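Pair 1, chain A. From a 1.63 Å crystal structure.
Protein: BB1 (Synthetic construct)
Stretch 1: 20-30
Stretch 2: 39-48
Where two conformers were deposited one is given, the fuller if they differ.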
# COMPACT_ATOMS: atom_id res chain seq x y z
N ASP A 20 8.64 -4.36 -15.18
CA ASP A 20 8.44 -5.38 -16.20
C ASP A 20 7.00 -5.48 -16.67
O ASP A 20 6.71 -6.23 -17.61
CB ASP A 20 8.89 -6.75 -15.68
CG ASP A 20 8.11 -7.18 -14.45
OD1 ASP A 20 7.11 -7.91 -14.61
OD2 ASP A 20 8.48 -6.76 -13.33
N GLY A 21 6.08 -4.77 -16.03
CA GLY A 21 4.70 -4.73 -16.46
C GLY A 21 3.74 -5.54 -15.60
O GLY A 21 2.53 -5.52 -15.88
N LYS A 22 4.21 -6.25 -14.59
CA LYS A 22 3.27 -6.92 -13.71
C LYS A 22 2.53 -5.88 -12.89
O LYS A 22 3.09 -4.85 -12.52
CB LYS A 22 3.97 -7.91 -12.79
CG LYS A 22 2.97 -8.80 -12.05
CD LYS A 22 3.61 -9.99 -11.35
CE LYS A 22 2.60 -10.71 -10.47
NZ LYS A 22 2.02 -11.92 -11.11
N GLU A 23 1.25 -6.15 -12.63
CA GLU A 23 0.38 -5.13 -12.04
C GLU A 23 -0.62 -5.80 -11.11
O GLU A 23 -1.15 -6.87 -11.41
CB GLU A 23 -0.33 -4.31 -13.13
CG GLU A 23 -1.23 -3.22 -12.62
CD GLU A 23 -1.75 -2.30 -13.73
OE1 GLU A 23 -0.93 -1.61 -14.36
OE2 GLU A 23 -2.97 -2.27 -13.97
N TYR A 24 -0.86 -5.14 -9.97
CA TYR A 24 -1.88 -5.54 -9.02
C TYR A 24 -2.82 -4.36 -8.85
O TYR A 24 -2.37 -3.20 -8.83
CB TYR A 24 -1.28 -5.94 -7.68
CG TYR A 24 -0.55 -7.26 -7.68
CD1 TYR A 24 -1.15 -8.41 -7.20
CD2 TYR A 24 0.75 -7.35 -8.11
CE1 TYR A 24 -0.48 -9.59 -7.18
CE2 TYR A 24 1.43 -8.55 -8.07
CZ TYR A 24 0.81 -9.65 -7.59
OH TYR A 24 1.49 -10.84 -7.55
N ARG A 25 -4.11 -4.66 -8.71
CA ARG A 25 -5.12 -3.65 -8.42
C ARG A 25 -6.02 -4.19 -7.33
O ARG A 25 -6.19 -5.40 -7.20
CB ARG A 25 -5.98 -3.32 -9.65
CG ARG A 25 -5.31 -2.48 -10.69
CD ARG A 25 -6.28 -2.31 -11.85
NE ARG A 25 -5.70 -1.56 -12.95
CZ ARG A 25 -5.79 -0.24 -13.12
NH1 ARG A 25 -6.44 0.51 -12.24
NH2 ARG A 25 -5.23 0.33 -14.17
N GLY A 26 -6.65 -3.29 -6.58
CA GLY A 26 -7.61 -3.75 -5.60
C GLY A 26 -8.04 -2.63 -4.68
O GLY A 26 -7.94 -1.44 -5.04
N THR A 27 -8.57 -3.03 -3.52
CA THR A 27 -9.09 -2.12 -2.51
C THR A 27 -8.44 -2.44 -1.19
O THR A 27 -8.23 -3.61 -0.86
CB THR A 27 -10.62 -2.23 -2.39
OG1 THR A 27 -11.19 -2.06 -3.68
CG2 THR A 27 -11.16 -1.17 -1.49
N VAL A 28 -8.11 -1.40 -0.42
CA VAL A 28 -7.59 -1.57 0.92
C VAL A 28 -8.48 -0.82 1.90
O VAL A 28 -9.06 0.23 1.59
CB VAL A 28 -6.12 -1.11 1.11
CG1 VAL A 28 -5.23 -1.55 -0.01
CG2 VAL A 28 -6.05 0.36 1.31
N GLU A 29 -8.55 -1.35 3.11
CA GLU A 29 -9.07 -0.66 4.28
C GLU A 29 -7.92 -0.44 5.24
O GLU A 29 -7.17 -1.37 5.54
CB GLU A 29 -10.17 -1.45 4.98
CG GLU A 29 -11.39 -1.61 4.15
N MET A 30 -7.78 0.80 5.70
CA MET A 30 -6.74 1.17 6.66
C MET A 30 -7.38 1.64 7.97
O MET A 30 -8.35 2.41 7.95
CB MET A 30 -5.84 2.27 6.11
CG MET A 30 -5.15 1.90 4.84
SD MET A 30 -3.80 3.00 4.48
CE MET A 30 -3.52 2.66 2.75
N GLU A 39 -2.81 -0.32 10.22
CA GLU A 39 -2.98 -1.63 9.61
C GLU A 39 -3.72 -1.55 8.28
O GLU A 39 -4.65 -0.76 8.11
CB GLU A 39 -3.72 -2.55 10.58
CG GLU A 39 -2.91 -2.82 11.84
CD GLU A 39 -1.49 -3.33 11.54
OE1 GLU A 39 -0.53 -2.88 12.22
OE2 GLU A 39 -1.31 -4.16 10.63
N ILE A 40 -3.29 -2.37 7.33
CA ILE A 40 -3.89 -2.49 6.01
C ILE A 40 -4.49 -3.88 5.91
O ILE A 40 -3.83 -4.86 6.24
CB ILE A 40 -2.86 -2.26 4.89
CG1 ILE A 40 -2.30 -0.83 4.93
CG2 ILE A 40 -3.45 -2.58 3.54
CD1 ILE A 40 -1.04 -0.66 4.10
N ARG A 41 -5.72 -3.95 5.41
CA ARG A 41 -6.30 -5.19 4.89
C ARG A 41 -6.67 -4.95 3.44
O ARG A 41 -7.23 -3.91 3.10
CB ARG A 41 -7.55 -5.60 5.68
CG ARG A 41 -7.31 -5.89 7.17
CD ARG A 41 -8.65 -6.02 7.94
N PHE A 42 -6.41 -5.91 2.55
CA PHE A 42 -6.68 -5.67 1.13
C PHE A 42 -7.17 -6.93 0.44
O PHE A 42 -6.95 -8.06 0.89
CB PHE A 42 -5.45 -5.12 0.38
CG PHE A 42 -4.37 -6.13 0.09
CD1 PHE A 42 -3.37 -6.40 1.02
CD2 PHE A 42 -4.33 -6.76 -1.13
CE1 PHE A 42 -2.35 -7.31 0.74
CE2 PHE A 42 -3.31 -7.66 -1.45
CZ PHE A 42 -2.33 -7.95 -0.50
N LYS A 43 -7.92 -6.68 -0.63
CA LYS A 43 -8.35 -7.67 -1.62
C LYS A 43 -8.06 -7.08 -2.98
O LYS A 43 -8.22 -5.87 -3.19
CB LYS A 43 -9.84 -8.03 -1.50
CG LYS A 43 -10.18 -8.75 -0.21
CD LYS A 43 -11.66 -9.18 -0.16
CE LYS A 43 -11.96 -9.99 1.10
N GLY A 44 -7.65 -7.92 -3.90
CA GLY A 44 -7.35 -7.42 -5.22
C GLY A 44 -7.04 -8.54 -6.17
O GLY A 44 -7.41 -9.69 -5.93
N GLN A 45 -6.36 -8.20 -7.26
CA GLN A 45 -6.03 -9.22 -8.24
C GLN A 45 -4.87 -8.73 -9.09
O GLN A 45 -4.67 -7.52 -9.28
CB GLN A 45 -7.24 -9.57 -9.13
CG GLN A 45 -7.89 -8.38 -9.87
CD GLN A 45 -8.74 -7.47 -8.98
OE1 GLN A 45 -9.35 -7.93 -8.00
NE2 GLN A 45 -8.79 -6.19 -9.32
N SER A 46 -4.09 -9.68 -9.60
CA SER A 46 -3.03 -9.31 -10.52
C SER A 46 -3.59 -9.14 -11.92
O SER A 46 -4.77 -9.42 -12.19
CB SER A 46 -1.92 -10.35 -10.52
OG SER A 46 -2.41 -11.62 -10.83
N SER A 47 -2.75 -8.64 -12.82
CA SER A 47 -3.18 -8.34 -14.18
C SER A 47 -3.49 -9.60 -14.98
O SER A 47 -4.13 -9.50 -16.03
CB SER A 47 -2.12 -7.49 -14.89
OG SER A 47 -0.83 -8.03 -14.75
N ASP A 48 -3.08 -10.77 -14.49
CA ASP A 48 -3.53 -12.02 -15.10
C ASP A 48 -4.88 -12.47 -14.57
O ASP A 48 -5.37 -13.52 -14.97
CB ASP A 48 -2.48 -13.12 -14.89
CG ASP A 48 -2.19 -13.40 -13.41
OD1 ASP A 48 -2.82 -12.79 -12.52
OD2 ASP A 48 -1.32 -14.25 -13.14
O HOH W 1 -0.20 -13.51 -10.92

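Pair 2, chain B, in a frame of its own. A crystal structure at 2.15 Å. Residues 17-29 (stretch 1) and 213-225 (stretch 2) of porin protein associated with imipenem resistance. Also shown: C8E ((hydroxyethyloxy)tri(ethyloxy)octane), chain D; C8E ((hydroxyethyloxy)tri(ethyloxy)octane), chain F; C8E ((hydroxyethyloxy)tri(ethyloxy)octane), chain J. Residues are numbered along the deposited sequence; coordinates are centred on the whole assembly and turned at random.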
# COMPACT_ATOMS: atom_id res chain seq x y z
N ILE B 17 36.08 -33.45 2.70
CA ILE B 17 36.61 -32.23 2.12
C ILE B 17 35.50 -31.40 1.53
O ILE B 17 34.73 -31.88 0.69
CB ILE B 17 37.68 -32.49 1.05
CG1 ILE B 17 38.82 -33.32 1.65
CG2 ILE B 17 38.20 -31.18 0.47
CD1 ILE B 17 39.88 -33.71 0.66
N PRO B 18 35.39 -30.15 1.98
CA PRO B 18 34.30 -29.29 1.50
C PRO B 18 34.46 -29.03 0.00
O PRO B 18 35.57 -29.08 -0.53
CB PRO B 18 34.47 -28.00 2.31
CG PRO B 18 35.83 -28.04 2.83
CD PRO B 18 36.21 -29.48 3.00
N VAL B 19 33.34 -28.80 -0.65
CA VAL B 19 33.28 -28.54 -2.08
C VAL B 19 33.30 -27.04 -2.32
O VAL B 19 33.58 -26.57 -3.42
CB VAL B 19 32.00 -29.12 -2.69
CG1 VAL B 19 32.08 -30.63 -2.73
CG2 VAL B 19 30.74 -28.65 -1.88
N GLY B 20 32.99 -26.27 -1.27
CA GLY B 20 32.95 -24.83 -1.44
C GLY B 20 32.57 -24.08 -0.19
O GLY B 20 32.56 -24.60 0.92
N ALA B 21 32.24 -22.81 -0.40
CA ALA B 21 31.94 -21.91 0.69
C ALA B 21 30.93 -20.87 0.20
O ALA B 21 30.73 -20.70 -1.00
CB ALA B 21 33.20 -21.24 1.20
N ARG B 22 30.27 -20.20 1.12
CA ARG B 22 29.36 -19.17 0.70
C ARG B 22 29.42 -17.99 1.66
O ARG B 22 29.77 -18.15 2.83
CB ARG B 22 27.93 -19.71 0.56
CG ARG B 22 27.19 -19.97 1.87
CD ARG B 22 25.83 -20.62 1.63
NE ARG B 22 25.16 -20.96 2.89
CZ ARG B 22 24.31 -21.97 3.06
NH1 ARG B 22 23.98 -22.78 2.04
NH2 ARG B 22 23.77 -22.17 4.26
N ALA B 23 29.11 -16.81 1.13
CA ALA B 23 28.96 -15.61 1.93
C ALA B 23 27.50 -15.23 1.90
O ALA B 23 26.85 -15.35 0.85
CB ALA B 23 29.81 -14.48 1.35
N GLU B 24 26.97 -14.77 3.03
CA GLU B 24 25.55 -14.51 3.13
C GLU B 24 25.24 -13.36 4.07
O GLU B 24 26.01 -13.05 4.99
CB GLU B 24 24.81 -15.78 3.56
CG GLU B 24 25.10 -16.23 5.01
CD GLU B 24 24.99 -17.75 5.20
OE1 GLU B 24 25.16 -18.50 4.21
OE2 GLU B 24 24.71 -18.19 6.33
N VAL B 25 24.10 -12.73 3.81
CA VAL B 25 23.58 -11.66 4.63
C VAL B 25 22.08 -11.92 4.79
O VAL B 25 21.38 -12.25 3.83
CB VAL B 25 23.84 -10.27 3.99
CG1 VAL B 25 23.32 -10.22 2.54
CG2 VAL B 25 23.26 -9.17 4.82
N GLY B 26 21.60 -11.82 6.02
CA GLY B 26 20.19 -12.05 6.25
C GLY B 26 19.69 -11.54 7.58
O GLY B 26 20.38 -10.79 8.28
N THR B 27 18.48 -11.96 7.94
CA THR B 27 17.81 -11.42 9.12
C THR B 27 18.41 -11.89 10.45
O THR B 27 18.11 -11.31 11.51
CB THR B 27 16.29 -11.71 9.08
OG1 THR B 27 16.06 -13.12 9.04
CG2 THR B 27 15.65 -11.06 7.85
N THR B 28 19.25 -12.92 10.41
CA THR B 28 19.97 -13.35 11.60
C THR B 28 21.45 -12.97 11.54
O THR B 28 22.29 -13.55 12.22
CB THR B 28 19.83 -14.86 11.87
OG1 THR B 28 20.23 -15.59 10.71
CG2 THR B 28 18.40 -15.21 12.25
N GLY B 29 21.75 -11.97 10.72
CA GLY B 29 23.10 -11.45 10.61
C GLY B 29 23.78 -11.86 9.32
O GLY B 29 23.16 -12.45 8.42
N TRP B 213 8.70 -19.40 17.05
CA TRP B 213 9.57 -19.61 15.90
C TRP B 213 10.30 -18.33 15.57
O TRP B 213 9.72 -17.25 15.61
CB TRP B 213 8.74 -20.03 14.69
CG TRP B 213 7.96 -21.26 14.95
CD1 TRP B 213 6.73 -21.35 15.55
CD2 TRP B 213 8.35 -22.61 14.64
NE1 TRP B 213 6.34 -22.66 15.63
CE2 TRP B 213 7.31 -23.45 15.07
CE3 TRP B 213 9.47 -23.17 14.03
CZ2 TRP B 213 7.36 -24.83 14.93
CZ3 TRP B 213 9.52 -24.53 13.88
CH2 TRP B 213 8.47 -25.35 14.32
N LEU B 214 11.59 -18.45 15.25
CA LEU B 214 12.35 -17.32 14.73
C LEU B 214 12.49 -17.51 13.22
O LEU B 214 13.21 -18.41 12.77
CB LEU B 214 13.74 -17.27 15.38
CG LEU B 214 14.72 -16.22 14.84
CD1 LEU B 214 14.17 -14.80 15.07
CD2 LEU B 214 16.14 -16.37 15.44
N PRO B 215 11.78 -16.68 12.44
CA PRO B 215 11.82 -16.77 10.98
C PRO B 215 13.14 -16.24 10.45
O PRO B 215 13.73 -15.35 11.07
CB PRO B 215 10.66 -15.87 10.53
CG PRO B 215 9.89 -15.53 11.78
CD PRO B 215 10.88 -15.61 12.90
N VAL B 216 13.62 -16.78 9.33
CA VAL B 216 14.92 -16.39 8.78
C VAL B 216 14.82 -16.17 7.28
O VAL B 216 14.22 -16.96 6.57
CB VAL B 216 15.96 -17.50 9.00
CG1 VAL B 216 17.34 -17.03 8.58
CG2 VAL B 216 15.98 -17.93 10.45
N GLY B 217 15.40 -15.08 6.82
CA GLY B 217 15.58 -14.86 5.40
C GLY B 217 17.02 -14.46 5.15
O GLY B 217 17.55 -13.58 5.83
N LYS B 218 17.67 -15.11 4.18
CA LYS B 218 19.04 -14.76 3.83
C LYS B 218 19.29 -14.85 2.33
O LYS B 218 18.62 -15.60 1.63
CB LYS B 218 20.06 -15.61 4.62
CG LYS B 218 19.98 -17.12 4.37
CD LYS B 218 21.06 -17.90 5.16
CE LYS B 218 20.96 -17.61 6.66
NZ LYS B 218 21.81 -18.52 7.49
N VAL B 219 20.25 -14.07 1.84
CA VAL B 219 20.72 -14.17 0.46
C VAL B 219 22.24 -14.21 0.47
O VAL B 219 22.86 -13.89 1.48
CB VAL B 219 20.23 -12.99 -0.42
CG1 VAL B 219 18.72 -13.07 -0.62
CG2 VAL B 219 20.62 -11.64 0.23
N GLY B 220 22.85 -14.63 -0.64
CA GLY B 220 24.29 -14.75 -0.68
C GLY B 220 24.90 -15.29 -1.97
O GLY B 220 24.23 -15.46 -2.99
N VAL B 221 26.19 -15.54 -1.91
CA VAL B 221 26.93 -16.01 -3.06
C VAL B 221 27.64 -17.31 -2.70
O VAL B 221 28.25 -17.41 -1.64
CB VAL B 221 27.94 -14.95 -3.51
CG1 VAL B 221 28.68 -15.39 -4.76
CG2 VAL B 221 27.22 -13.62 -3.72
N ASN B 222 27.53 -18.30 -3.59
CA ASN B 222 28.20 -19.58 -3.42
C ASN B 222 29.48 -19.61 -4.26
O ASN B 222 29.49 -19.15 -5.41
CB ASN B 222 27.28 -20.73 -3.85
CG ASN B 222 26.02 -20.84 -3.00
OD1 ASN B 222 24.91 -20.69 -3.50
ND2 ASN B 222 26.19 -21.11 -1.72
N PHE B 223 30.55 -20.14 -3.69
CA PHE B 223 31.80 -20.32 -4.42
C PHE B 223 32.18 -21.79 -4.41
O PHE B 223 32.12 -22.43 -3.37
CB PHE B 223 32.93 -19.49 -3.79
CG PHE B 223 32.63 -18.01 -3.69
CD1 PHE B 223 32.90 -17.16 -4.76
CD2 PHE B 223 32.09 -17.47 -2.53
CE1 PHE B 223 32.63 -15.81 -4.67
CE2 PHE B 223 31.82 -16.12 -2.43
CZ PHE B 223 32.08 -15.28 -3.50
N PHE B 224 32.56 -22.32 -5.57
CA PHE B 224 32.95 -23.72 -5.66
C PHE B 224 34.35 -23.87 -6.24
O PHE B 224 34.66 -23.29 -7.28
CB PHE B 224 31.94 -24.51 -6.49
CG PHE B 224 30.59 -24.59 -5.84
CD1 PHE B 224 30.36 -25.48 -4.80
CD2 PHE B 224 29.55 -23.76 -6.25
CE1 PHE B 224 29.11 -25.54 -4.19
CE2 PHE B 224 28.31 -23.83 -5.65
CZ PHE B 224 28.09 -24.72 -4.62
N TRP B 225 35.19 -24.62 -5.55
CA TRP B 225 36.53 -24.91 -6.05
C TRP B 225 36.59 -26.29 -6.69
O TRP B 225 35.56 -26.92 -6.92
CB TRP B 225 37.55 -24.81 -4.93
CG TRP B 225 37.12 -25.37 -3.60
CD1 TRP B 225 36.96 -26.69 -3.28
CD2 TRP B 225 36.83 -24.63 -2.41
NE1 TRP B 225 36.59 -26.81 -1.96
CE2 TRP B 225 36.50 -25.56 -1.41
CE3 TRP B 225 36.82 -23.26 -2.10
CZ2 TRP B 225 36.16 -25.17 -0.11
CZ3 TRP B 225 36.49 -22.88 -0.82
CH2 TRP B 225 36.16 -23.83 0.16
C1 C8E D . 15.03 -13.00 -0.08
C2 C8E D . 14.73 -14.07 0.96
C3 C8E D . 13.86 -13.48 2.07
C5 C8E D . 12.09 -13.67 6.24
C6 C8E D . 11.34 -13.67 7.57
C7 C8E D . 11.27 -12.27 8.19
C8 C8E D . 12.43 -11.98 9.15
O9 C8E D . 11.96 -11.44 10.38
C10 C8E D . 12.94 -11.54 11.40
C11 C8E D . 12.58 -10.67 12.60
O12 C8E D . 11.94 -11.45 13.59
C13 C8E D . 12.12 -10.99 14.91
C14 C8E D . 11.43 -11.99 15.82
O15 C8E D . 10.49 -12.68 15.02
C16 C8E D . 9.17 -12.70 15.53
C17 C8E D . 8.40 -13.83 14.87
O18 C8E D . 7.29 -13.29 14.19
C4 C8E F . 20.96 -12.62 -5.34
C5 C8E F . 21.75 -12.73 -4.04
C6 C8E F . 23.18 -12.23 -4.22
C7 C8E F . 23.66 -11.51 -2.96
O9 C8E F . 26.88 -11.55 0.71
C10 C8E F . 27.95 -10.71 1.08
C11 C8E F . 27.95 -10.50 2.60
O12 C8E F . 28.94 -11.28 3.24
C13 C8E F . 29.41 -10.68 4.43
C14 C8E F . 30.82 -11.16 4.74
C16 C8E F . 31.40 -12.05 8.28
C17 C8E F . 31.42 -13.08 9.41
O18 C8E F . 31.93 -12.48 10.58
C19 C8E F . 31.12 -11.43 11.04
C20 C8E F . 31.59 -10.99 12.43
O21 C8E F . 31.77 -9.59 12.42
C8 C8E J . 9.48 -23.50 7.86
O9 C8E J . 9.70 -22.30 7.14
C10 C8E J . 9.03 -22.32 5.89
C11 C8E J . 8.69 -20.88 5.48
O18 C8E J . 6.83 -19.64 11.41
C19 C8E J . 5.89 -20.68 11.44
C20 C8E J . 6.53 -21.87 10.74
O21 C8E J . 6.90 -22.80 11.74
O HOH W 2 23.52 -21.92 -0.76
O HOH W 3 15.27 -13.54 11.42

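Both pairs are two neighbouring strands of an antiparallel sheet. Their N-to-C directions lie 156° apart in pair 1 and 150° apart in pair 2, and fourteen central residues superpose with an RMSD of 0.7 Å. The backbone ladders coincide as well. R25(A) and Q45(A) bond in both directions (R25(A) N to Q45(A) O 3.0 Å, Q45(A) N to R25(A) O 2.8 Å), and their counterparts A23(B) and V221(B) do the same (A23(B) N to V221(B) O 3.0 Å, V221(B) N to A23(B) O 2.8 Å). One rung on, T27(A) with K43(A) matches V25(B) with V219(B). Between these rungs CA atoms approach carbonyl oxygens, as G26(A) CA does K43(A) O at 3.3 Å and E24(B) CA does V219(B) O at 3.2 Å.

G44(A) falls on G220(B), so one glycine is common to both pairs. An ideal CB on G44(A) would lie 2.3 Å from R25(A) O, and one on G220(B) 2.2 Å from A23(B) O; glycine lets the strands draw together without that clash. Opposite them the pairs differ. In pair 1 the partner is a second glycine, G26(A), and the CA atoms of G26(A) and G44(A) are 3.7 Å apart. In pair 2 it is E24(B), whose CA stands 4.0 Å from the CA of G220(B). Pair 2 has its own glycine at G26(B), where pair 1 has V28(A); a CB there would come 2.6 Å from K218(B) CB.

The face carrying these residues is filled in contrasting ways. In pair 1, V28(A) CG1 packs against F42(A) CB at 3.6 Å, V28(A) CB lies 3.9 Å from I40(A) CG2, and M30(A) CG meets I40(A) CG1 at 3.9 Å: branched, flexible and aromatic side chains together make a buried apolar layer. K218(B) takes the place of F42(A), and its buried charge is answered by E24(B), with NZ of K218(B) 3.1 Å from OE2 of E24(B) in a salt bridge. The same carboxylate, through OE1 of E24(B), binds NE of R22(B) at 2.8 Å, so charges are paired along and across the strands.

R22(B) falls on Y24(A), and N222(B) on S46(A). In pair 1 the small serine fits over the tyrosine, its S46(A) CB 4.0 Å from the centroid of the Y24(A) ring. In pair 2 a water bridges the longer polar groups, accepting from R22(B) NH1 and N222(B) ND2, each 3.0 Å from its oxygen.

The other face follows its surroundings. V25(B) CG1 packs on V219(B) CG2 at 3.8 Å, and V219(B) CG1 lies 3.7 Å from C1 of a C8E detergent molecule (chain D), an apolar setting that suits valine. The matching T27(A) and K43(A) are exposed, where threonine's hydroxyl and lysine's terminal amino group (its NZ is not modelled) are compatible with solvent. Threonine, branched at CB like valine, nearly reproduces the shape of V25(B).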